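Local structure of hypothetical protein (4JM1) at residues 5-16 against 24-32; 34-45 against 76-84. The protein is of unknown function, a small single-domain bacterial protein whose alpha/beta fold resembles that of the alpha-lytic protease prodomain. All coordinates share one frame; numbering follows the deposited sequence. Where two conformers were deposited one is given.

In the fold
From the N terminus, helix 3-9 and the loop after it lead into edge strand 16-19, and the chain returns as strand 24-29. Contact 1 (5-16 against 24-32) closes this first short loop, laying the helix and its exit on the second strand. Helix 38-50 follows, then strand 58-63, the small two-stranded sheet 68-75 and the last strand, 78-83, on which contact 2 (34-45 against 76-84) closes a longer loop. The two closures come in series and neither nest nor cross. Both reach the same four-stranded mixed sheet, contact 1 near one edge and contact 2 at the other, and F44 of helix 38-50 joins them by touching Y5, I9 and I27.

Contact 1: residues 5-16 against 24-32; sequences YIDTITGFSCEK and FLVIAIDAD
C14 and I27 make the closest apolar contact, CB of C14 lying 3.4 Å from CG2 of I27, closer than carbon atoms usually pack, while SG leans on the same methyl. Farther along I27, its CD1 meets CD1 of I9 at 4.0 Å, the two side chains crossing at about a right angle. L25 splits its branches: CD2 approaches the ring edge of Y5 at CE2 (3.9 Å), whereas CD1 slides past CG1 of I6. Y5 (CG anti to the backbone N, chi1 180°) sets the edge of its ring against L25, and its hydroxyl is held by E47 of helix 38-50.

The backbone fixes this layer. E15 N donates to A28 O (2.9 Å), and A28 N to K16 O (2.8 Å, N-H...O 168°), so that E15 and K16 both face A28 in a classic beta bulge where strand 16-19 begins. Before it, T10 OG1 and T10 N both bond I6 O, closing the helix end.

At the exposed end of the contact, E15 OE2 stands 4.2 Å from D30 OD2; K65, salt-bridged to D30, probably eases this repulsion. The chemistry is thus mainly apolar, with backbone bonds setting the register and charge kept to the exposed margin.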
loop_
_atom_site.group_PDB
_atom_site.type_symbol
_atom_site.label_atom_id
_atom_site.label_comp_id
_atom_site.label_asym_id
_atom_site.label_seq_id
_atom_site.Cartn_x
_atom_site.Cartn_y
_atom_site.Cartn_z
ATOM N N TYR A 5 4.548 -8.110 7.748
ATOM C CA TYR A 5 3.887 -6.807 7.890
ATOM C C TYR A 5 2.529 -6.776 7.186
ATOM O O TYR A 5 1.530 -6.380 7.784
ATOM C CB TYR A 5 4.803 -5.671 7.405
ATOM C CG TYR A 5 4.164 -4.307 7.520
ATOM C CD1 TYR A 5 3.891 -3.740 8.752
ATOM C CD2 TYR A 5 3.772 -3.597 6.386
ATOM C CE1 TYR A 5 3.261 -2.505 8.857
ATOM C CE2 TYR A 5 3.161 -2.365 6.496
ATOM C CZ TYR A 5 2.872 -1.834 7.715
ATOM O OH TYR A 5 2.262 -0.616 7.822
ATOM N N ILE A 6 2.503 -7.236 5.935
ATOM C CA ILE A 6 1.250 -7.280 5.180
ATOM C C ILE A 6 0.200 -8.119 5.948
ATOM O O ILE A 6 -0.972 -7.732 6.055
ATOM C CB ILE A 6 1.488 -7.845 3.758
ATOM C CG1 ILE A 6 2.209 -6.778 2.920
ATOM C CG2 ILE A 6 0.146 -8.245 3.079
ATOM C CD1 ILE A 6 2.722 -7.291 1.609
ATOM N N ASP A 7 0.641 -9.275 6.460
ATOM C CA ASP A 7 -0.296 -10.140 7.190
ATOM C C ASP A 7 -0.790 -9.558 8.511
ATOM O O ASP A 7 -1.794 -10.018 9.061
ATOM C CB ASP A 7 0.259 -11.561 7.351
ATOM C CG ASP A 7 0.426 -12.302 6.027
ATOM O OD1 ASP A 7 -0.129 -11.843 4.994
ATOM O OD2 ASP A 7 1.125 -13.357 6.035
ATOM N N THR A 8 -0.095 -8.555 9.035
ATOM C CA THR A 8 -0.524 -7.850 10.238
ATOM C C THR A 8 -1.491 -6.705 9.936
ATOM O O THR A 8 -2.410 -6.465 10.706
ATOM C CB THR A 8 0.678 -7.391 11.041
ATOM O OG1 THR A 8 1.435 -8.539 11.437
ATOM C CG2 THR A 8 0.282 -6.617 12.303
ATOM N N ILE A 9 -1.287 -6.000 8.834
ATOM C CA ILE A 9 -2.154 -4.871 8.519
ATOM C C ILE A 9 -3.422 -5.285 7.761
ATOM O O ILE A 9 -4.397 -4.530 7.770
ATOM C CB ILE A 9 -1.418 -3.735 7.745
ATOM C CG1 ILE A 9 -0.937 -4.184 6.358
ATOM C CG2 ILE A 9 -0.225 -3.191 8.555
ATOM C CD1 ILE A 9 -0.452 -3.004 5.471
ATOM N N THR A 10 -3.394 -6.448 7.081
ATOM C CA THR A 10 -4.532 -6.871 6.265
ATOM C C THR A 10 -5.760 -7.126 7.136
ATOM O O THR A 10 -5.744 -7.932 8.056
ATOM C CB THR A 10 -4.168 -8.107 5.411
ATOM O OG1 THR A 10 -3.142 -7.720 4.474
ATOM C CG2 THR A 10 -5.375 -8.620 4.638
ATOM N N GLY A 11 -6.845 -6.425 6.802
ATOM C CA GLY A 11 -8.045 -6.482 7.605
ATOM C C GLY A 11 -7.955 -5.806 8.947
ATOM O O GLY A 11 -8.822 -6.001 9.789
ATOM N N PHE A 12 -6.868 -5.076 9.178
ATOM C CA PHE A 12 -6.674 -4.302 10.393
ATOM C C PHE A 12 -6.762 -2.801 10.066
ATOM O O PHE A 12 -7.613 -2.112 10.571
ATOM C CB PHE A 12 -5.332 -4.638 11.074
ATOM C CG PHE A 12 -5.064 -3.790 12.248
ATOM C CD1 PHE A 12 -5.776 -4.000 13.417
ATOM C CD2 PHE A 12 -4.105 -2.787 12.205
ATOM C CE1 PHE A 12 -5.562 -3.198 14.523
ATOM C CE2 PHE A 12 -3.867 -1.979 13.320
ATOM C CZ PHE A 12 -4.592 -2.193 14.483
ATOM N N SER A 13 -5.870 -2.338 9.207
ATOM C CA SER A 13 -5.775 -0.940 8.815
ATOM C C SER A 13 -5.967 -0.726 7.301
ATOM O O SER A 13 -5.900 0.408 6.783
ATOM C CB SER A 13 -4.445 -0.362 9.271
ATOM O OG SER A 13 -3.385 -1.162 8.812
ATOM N N CYS A 14 -6.216 -1.827 6.600
ATOM C CA CYS A 14 -6.524 -1.812 5.190
ATOM C C CYS A 14 -7.260 -3.098 4.846
ATOM O O CYS A 14 -7.470 -3.937 5.733
ATOM C CB CYS A 14 -5.260 -1.678 4.377
ATOM S SG CYS A 14 -4.186 -3.172 4.415
ATOM N N GLU A 15 -7.727 -3.234 3.606
ATOM C CA GLU A 15 -8.409 -4.449 3.192
ATOM C C GLU A 15 -7.534 -5.471 2.506
ATOM O O GLU A 15 -7.754 -6.662 2.680
ATOM C CB GLU A 15 -9.665 -4.130 2.379
ATOM C CG GLU A 15 -10.657 -3.383 3.269
ATOM C CD GLU A 15 -12.074 -3.292 2.776
ATOM O OE1 GLU A 15 -12.456 -4.009 1.830
ATOM O OE2 GLU A 15 -12.822 -2.469 3.383
ATOM N N LYS A 16 -6.530 -5.005 1.759
ATOM C CA LYS A 16 -5.593 -5.874 1.054
ATOM C C LYS A 16 -4.323 -5.060 0.796
ATOM O O LYS A 16 -4.376 -3.837 0.713
ATOM C CB LYS A 16 -6.216 -6.385 -0.260
ATOM C CG LYS A 16 -5.451 -7.516 -0.949
ATOM C CD LYS A 16 -6.243 -8.169 -2.084
ATOM C CE LYS A 16 -5.373 -9.174 -2.869
ATOM N NZ LYS A 16 -6.137 -10.170 -3.731
ATOM N N PHE A 24 7.199 -1.088 -4.878
ATOM C CA PHE A 24 6.244 -0.328 -4.077
ATOM C C PHE A 24 5.388 -1.255 -3.222
ATOM O O PHE A 24 5.068 -2.381 -3.610
ATOM C CB PHE A 24 5.348 0.553 -4.959
ATOM C CG PHE A 24 6.083 1.705 -5.604
ATOM C CD1 PHE A 24 6.695 1.559 -6.828
ATOM C CD2 PHE A 24 6.174 2.915 -4.981
ATOM C CE1 PHE A 24 7.387 2.616 -7.427
ATOM C CE2 PHE A 24 6.862 3.987 -5.567
ATOM C CZ PHE A 24 7.450 3.839 -6.788
ATOM N N LEU A 25 4.988 -0.735 -2.074
ATOM C CA LEU A 25 3.974 -1.385 -1.224
ATOM C C LEU A 25 2.649 -0.723 -1.553
ATOM O O LEU A 25 2.489 0.483 -1.345
ATOM C CB LEU A 25 4.307 -1.238 0.265
ATOM C CG LEU A 25 3.248 -1.728 1.256
ATOM C CD1 LEU A 25 2.863 -3.183 1.032
ATOM C CD2 LEU A 25 3.765 -1.497 2.692
ATOM N N VAL A 26 1.736 -1.519 -2.092
ATOM C CA VAL A 26 0.416 -1.066 -2.506
ATOM C C VAL A 26 -0.613 -1.509 -1.464
ATOM O O VAL A 26 -0.655 -2.701 -1.089
ATOM C CB VAL A 26 0.022 -1.605 -3.877
ATOM C CG1 VAL A 26 -1.381 -1.108 -4.269
ATOM C CG2 VAL A 26 1.067 -1.212 -4.948
ATOM N N ILE A 27 -1.363 -0.530 -0.961
ATOM C CA ILE A 27 -2.329 -0.736 0.097
ATOM C C ILE A 27 -3.709 -0.292 -0.381
ATOM O O ILE A 27 -3.887 0.863 -0.776
ATOM C CB ILE A 27 -1.888 -0.009 1.379
ATOM C CG1 ILE A 27 -0.502 -0.567 1.834
ATOM C CG2 ILE A 27 -2.931 -0.164 2.472
ATOM C CD1 ILE A 27 0.160 0.131 2.987
ATOM N N ALA A 28 -4.668 -1.220 -0.310
ATOM C CA ALA A 28 -6.037 -0.986 -0.772
ATOM C C ALA A 28 -6.935 -0.728 0.439
ATOM O O ALA A 28 -6.989 -1.542 1.363
ATOM C CB ALA A 28 -6.547 -2.180 -1.580
ATOM N N ILE A 29 -7.640 0.401 0.400
ATOM C CA ILE A 29 -8.556 0.833 1.448
ATOM C C ILE A 29 -9.972 1.049 0.888
ATOM O O ILE A 29 -10.182 1.164 -0.336
ATOM C CB ILE A 29 -8.065 2.157 2.136
ATOM C CG1 ILE A 29 -8.017 3.313 1.124
ATOM C CG2 ILE A 29 -6.705 1.938 2.792
ATOM C CD1 ILE A 29 -7.958 4.677 1.782
ATOM N N ASP A 30 -10.954 1.061 1.798
ATOM C CA ASP A 30 -12.322 1.370 1.406
ATOM C C ASP A 30 -12.499 2.897 1.329
ATOM O O ASP A 30 -13.027 3.537 2.243
ATOM C CB ASP A 30 -13.315 0.736 2.384
ATOM C CG ASP A 30 -14.748 0.798 1.888
ATOM O OD1 ASP A 30 -14.986 1.059 0.681
ATOM O OD2 ASP A 30 -15.645 0.576 2.735
ATOM N N ALA A 31 -12.029 3.478 0.234
ATOM C CA ALA A 31 -11.925 4.924 0.104
ATOM C C ALA A 31 -13.265 5.565 -0.238
ATOM O O ALA A 31 -14.003 5.068 -1.064
ATOM C CB ALA A 31 -10.906 5.278 -0.971
ATOM N N ASP A 32 -13.510 6.717 0.373
ATOM C CA ASP A 32 -14.682 7.548 0.043
ATOM C C ASP A 32 -14.411 8.533 -1.105
ATOM O O ASP A 32 -15.355 9.075 -1.704
ATOM C CB ASP A 32 -15.126 8.345 1.283
ATOM C CG ASP A 32 -15.722 7.468 2.387
ATOM O OD1 ASP A 32 -16.086 6.293 2.139
ATOM O OD2 ASP A 32 -15.838 7.968 3.523
#

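Contact 2: residues 34-45 against 76-84; sequences DSGYDMLASQFL and GKRIGKAYK
Y37 and I79 lie side by side and point the same way, so that the aliphatic chain runs along one flank of the ring: CD1 of Y37 meets CG1 of I79 at 3.6 Å, and CE1 lies near CD1 of I79. The ring edge turns to I79 O, which sits in the ring plane and also accepts a bond from Y37 N (2.9 Å). Y37 CG stands beside its backbone N (chi1 -65°), which brings the ring alongside the isoleucine, and its hydroxyl reaches S33 N. With only a methyl group in place of the ring, as in an alanine, the flank of I79 is likely to lose its apolar cover and S33 N its hydroxyl partner.

The next residue, D38, brings its carboxylate back to the strand: K81 N donates to OD1 (2.9 Å), arriving from above the carboxylate plane, 41° out of it. Between these grips G80 lets the chains close in, since a CB there would clash with the backbone carbonyl carbon of Y37. A41 and A82 then meet methyl to methyl at 3.7 Å, and CD2 of L45 reaches Y83 O.

At the other end K77, fully extended, donates from NZ to D34 O (2.7 Å). Its salt bridge to OD1 of D34 is long (3.8 Å), and two waters link the amine to the carboxylate.

The axes of helix 38-45 and strand 78-83 cross at -43° with a closest approach of 5.8 Å. Y37 holds the N-cap position, and I79 and G80 face I61 in a classic beta bulge. The whole is a helix packed on the last, outermost strand of the mixed sheet in this small alpha/beta fold, brought close by G80, A41 and A82.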
loop_
_atom_site.group_PDB
_atom_site.type_symbol
_atom_site.label_atom_id
_atom_site.label_comp_id
_atom_site.label_asym_id
_atom_site.label_seq_id
_atom_site.Cartn_x
_atom_site.Cartn_y
_atom_site.Cartn_z
ATOM N N ASP A 34 -11.524 9.761 -4.544
ATOM C CA ASP A 34 -10.648 9.184 -5.594
ATOM C C ASP A 34 -9.272 9.859 -5.671
ATOM O O ASP A 34 -8.520 9.660 -6.628
ATOM C CB ASP A 34 -11.345 9.198 -6.968
ATOM C CG ASP A 34 -11.572 10.604 -7.523
ATOM O OD1 ASP A 34 -11.112 11.597 -6.925
ATOM O OD2 ASP A 34 -12.233 10.704 -8.593
ATOM N N SER A 35 -8.945 10.639 -4.645
ATOM C CA SER A 35 -7.660 11.301 -4.557
ATOM C C SER A 35 -7.483 11.823 -3.138
ATOM O O SER A 35 -8.426 11.800 -2.334
ATOM C CB SER A 35 -7.605 12.493 -5.536
ATOM O OG SER A 35 -8.558 13.479 -5.180
ATOM N N GLY A 36 -6.260 12.233 -2.816
ATOM C CA GLY A 36 -5.999 12.941 -1.586
ATOM C C GLY A 36 -5.484 12.156 -0.397
ATOM O O GLY A 36 -5.564 12.637 0.723
ATOM N N TYR A 37 -4.928 10.974 -0.632
ATOM C CA TYR A 37 -4.504 10.097 0.455
ATOM C C TYR A 37 -2.981 10.048 0.657
ATOM O O TYR A 37 -2.438 9.082 1.222
ATOM C CB TYR A 37 -5.076 8.684 0.290
ATOM C CG TYR A 37 -6.593 8.628 0.388
ATOM C CD1 TYR A 37 -7.381 8.898 -0.714
ATOM C CD2 TYR A 37 -7.231 8.321 1.601
ATOM C CE1 TYR A 37 -8.770 8.852 -0.642
ATOM C CE2 TYR A 37 -8.625 8.261 1.676
ATOM C CZ TYR A 37 -9.390 8.548 0.557
ATOM O OH TYR A 37 -10.769 8.488 0.616
ATOM N N ASP A 38 -2.283 11.111 0.274
ATOM C CA ASP A 38 -0.842 11.092 0.440
ATOM C C ASP A 38 -0.424 10.969 1.906
ATOM O O ASP A 38 0.602 10.377 2.191
ATOM C CB ASP A 38 -0.176 12.328 -0.156
ATOM C CG ASP A 38 -0.220 12.382 -1.679
ATOM O OD1 ASP A 38 -0.670 11.416 -2.357
ATOM O OD2 ASP A 38 0.269 13.421 -2.222
HETATM N N MSE A 39 -1.141 11.633 2.815
HETATM C CA MSE A 39 -0.721 11.572 4.226
HETATM C C MSE A 39 -0.814 10.143 4.792
HETATM O O MSE A 39 0.051 9.689 5.544
HETATM C CB MSE A 39 -1.501 12.548 5.102
HETATM C CG MSE A 39 -1.247 13.993 4.756
HETATM SE SE MSE A 39 -2.037 15.325 5.883
HETATM C CE MSE A 39 -0.681 15.092 7.252
ATOM N N LEU A 40 -1.864 9.441 4.408
ATOM C CA LEU A 40 -2.018 8.030 4.766
ATOM C C LEU A 40 -0.870 7.200 4.205
ATOM O O LEU A 40 -0.273 6.389 4.932
ATOM C CB LEU A 40 -3.371 7.504 4.275
ATOM C CG LEU A 40 -3.662 6.030 4.566
ATOM C CD1 LEU A 40 -3.810 5.780 6.073
ATOM C CD2 LEU A 40 -4.890 5.571 3.766
ATOM N N ALA A 41 -0.514 7.448 2.950
ATOM C CA ALA A 41 0.597 6.736 2.328
ATOM C C ALA A 41 1.884 6.946 3.103
ATOM O O ALA A 41 2.629 6.003 3.346
ATOM C CB ALA A 41 0.793 7.181 0.859
ATOM N N SER A 42 2.121 8.191 3.544
ATOM C CA SER A 42 3.355 8.484 4.265
ATOM C C SER A 42 3.366 7.806 5.635
ATOM O O SER A 42 4.407 7.309 6.087
ATOM C CB SER A 42 3.566 9.994 4.404
ATOM O OG SER A 42 4.731 10.246 5.171
ATOM N N GLN A 43 2.216 7.754 6.291
ATOM C CA GLN A 43 2.131 7.058 7.582
ATOM C C GLN A 43 2.392 5.556 7.442
ATOM O O GLN A 43 3.108 4.968 8.265
ATOM C CB GLN A 43 0.779 7.317 8.254
ATOM C CG GLN A 43 0.563 8.781 8.649
ATOM C CD GLN A 43 1.374 9.156 9.852
ATOM O OE1 GLN A 43 2.424 9.808 9.766
ATOM N NE2 GLN A 43 0.902 8.719 10.997
ATOM N N PHE A 44 1.813 4.941 6.420
ATOM C CA PHE A 44 2.070 3.547 6.160
ATOM C C PHE A 44 3.550 3.293 5.822
ATOM O O PHE A 44 4.142 2.297 6.243
ATOM C CB PHE A 44 1.189 3.017 5.037
ATOM C CG PHE A 44 -0.110 2.421 5.499
ATOM C CD1 PHE A 44 -0.117 1.286 6.299
ATOM C CD2 PHE A 44 -1.320 2.939 5.066
ATOM C CE1 PHE A 44 -1.304 0.706 6.715
ATOM C CE2 PHE A 44 -2.529 2.360 5.464
ATOM C CZ PHE A 44 -2.522 1.249 6.295
ATOM N N LEU A 45 4.152 4.178 5.024
ATOM C CA LEU A 45 5.572 3.981 4.675
ATOM C C LEU A 45 6.441 4.018 5.922
ATOM O O LEU A 45 7.306 3.176 6.119
ATOM C CB LEU A 45 6.027 5.020 3.651
ATOM C CG LEU A 45 7.465 4.944 3.139
ATOM C CD1 LEU A 45 7.792 3.579 2.519
ATOM C CD2 LEU A 45 7.744 6.112 2.166
ATOM N N GLY A 76 -4.748 0.057 -11.243
ATOM C CA GLY A 76 -5.791 0.980 -10.810
ATOM C C GLY A 76 -5.260 2.343 -10.433
ATOM O O GLY A 76 -4.043 2.544 -10.263
ATOM N N LYS A 77 -6.178 3.274 -10.243
ATOM C CA LYS A 77 -5.775 4.625 -9.902
ATOM C C LYS A 77 -5.121 4.643 -8.509
ATOM O O LYS A 77 -5.645 4.080 -7.550
ATOM C CB LYS A 77 -6.957 5.565 -9.885
ATOM C CG LYS A 77 -6.564 7.047 -9.801
ATOM C CD LYS A 77 -7.766 7.959 -9.590
ATOM C CE LYS A 77 -7.344 9.358 -9.558
ATOM N NZ LYS A 77 -8.477 10.217 -9.253
ATOM N N ARG A 78 -3.962 5.287 -8.421
ATOM C CA ARG A 78 -3.307 5.557 -7.154
ATOM C C ARG A 78 -3.934 6.826 -6.579
ATOM O O ARG A 78 -3.799 7.922 -7.144
ATOM C CB ARG A 78 -1.793 5.718 -7.312
ATOM C CG ARG A 78 -1.059 4.425 -7.616
ATOM C CD ARG A 78 -1.225 3.843 -9.038
ATOM N NE ARG A 78 -0.277 2.748 -9.211
ATOM C CZ ARG A 78 -0.562 1.445 -9.308
ATOM N NH1 ARG A 78 -1.807 1.022 -9.432
ATOM N NH2 ARG A 78 0.415 0.548 -9.356
ATOM N N ILE A 79 -4.610 6.657 -5.447
ATOM C CA ILE A 79 -5.314 7.733 -4.761
ATOM C C ILE A 79 -4.478 8.455 -3.717
ATOM O O ILE A 79 -4.897 9.466 -3.136
ATOM C CB ILE A 79 -6.679 7.240 -4.212
ATOM C CG1 ILE A 79 -6.531 6.263 -3.049
ATOM C CG2 ILE A 79 -7.549 6.633 -5.381
ATOM C CD1 ILE A 79 -7.818 5.749 -2.455
ATOM N N GLY A 80 -3.293 7.917 -3.441
ATOM C CA GLY A 80 -2.323 8.554 -2.575
ATOM C C GLY A 80 -0.971 7.891 -2.787
ATOM O O GLY A 80 -0.895 6.750 -3.241
ATOM N N LYS A 81 0.111 8.603 -2.450
ATOM C CA LYS A 81 1.443 8.086 -2.621
ATOM C C LYS A 81 2.400 8.747 -1.659
ATOM O O LYS A 81 2.157 9.883 -1.207
ATOM C CB LYS A 81 1.903 8.263 -4.079
ATOM C CG LYS A 81 2.184 9.675 -4.536
ATOM C CD LYS A 81 2.588 9.636 -6.018
ATOM C CE LYS A 81 2.987 10.990 -6.547
ATOM N NZ LYS A 81 1.818 11.750 -7.066
ATOM N N ALA A 82 3.490 8.046 -1.376
ATOM C CA ALA A 82 4.613 8.541 -0.568
ATOM C C ALA A 82 5.871 7.811 -1.013
ATOM O O ALA A 82 5.864 6.589 -1.164
ATOM C CB ALA A 82 4.370 8.287 0.919
ATOM N N TYR A 83 6.964 8.561 -1.201
ATOM C CA TYR A 83 8.248 7.999 -1.602
ATOM C C TYR A 83 9.240 7.925 -0.458
ATOM O O TYR A 83 9.203 8.752 0.445
ATOM C CB TYR A 83 8.860 8.867 -2.717
ATOM C CG TYR A 83 8.016 8.930 -3.991
ATOM C CD1 TYR A 83 8.162 7.969 -4.974
ATOM C CD2 TYR A 83 7.114 9.945 -4.202
ATOM C CE1 TYR A 83 7.415 8.017 -6.152
ATOM C CE2 TYR A 83 6.364 10.018 -5.369
ATOM C CZ TYR A 83 6.524 9.021 -6.339
ATOM O OH TYR A 83 5.773 9.083 -7.499
ATOM N N LYS A 84 10.121 6.943 -0.551
ATOM C CA LYS A 84 11.275 6.743 0.367
ATOM C C LYS A 84 12.123 8.005 0.546
ATOM O O LYS A 84 12.295 8.790 -0.391
ATOM C CB LYS A 84 12.153 5.601 -0.181
ATOM C CG LYS A 84 13.652 5.624 0.218
ATOM C CD LYS A 84 14.390 4.448 -0.386
ATOM C CE LYS A 84 14.682 4.673 -1.857
ATOM N NZ LYS A 84 14.860 3.380 -2.607
ATOM O OXT LYS A 84 12.634 8.262 1.653
HETATM O O HOH W 1 -10.777 9.284 -10.834
HETATM O O HOH W 2 -9.370 12.971 -9.126
HETATM O O HOH W 3 3.212 11.624 0.764
#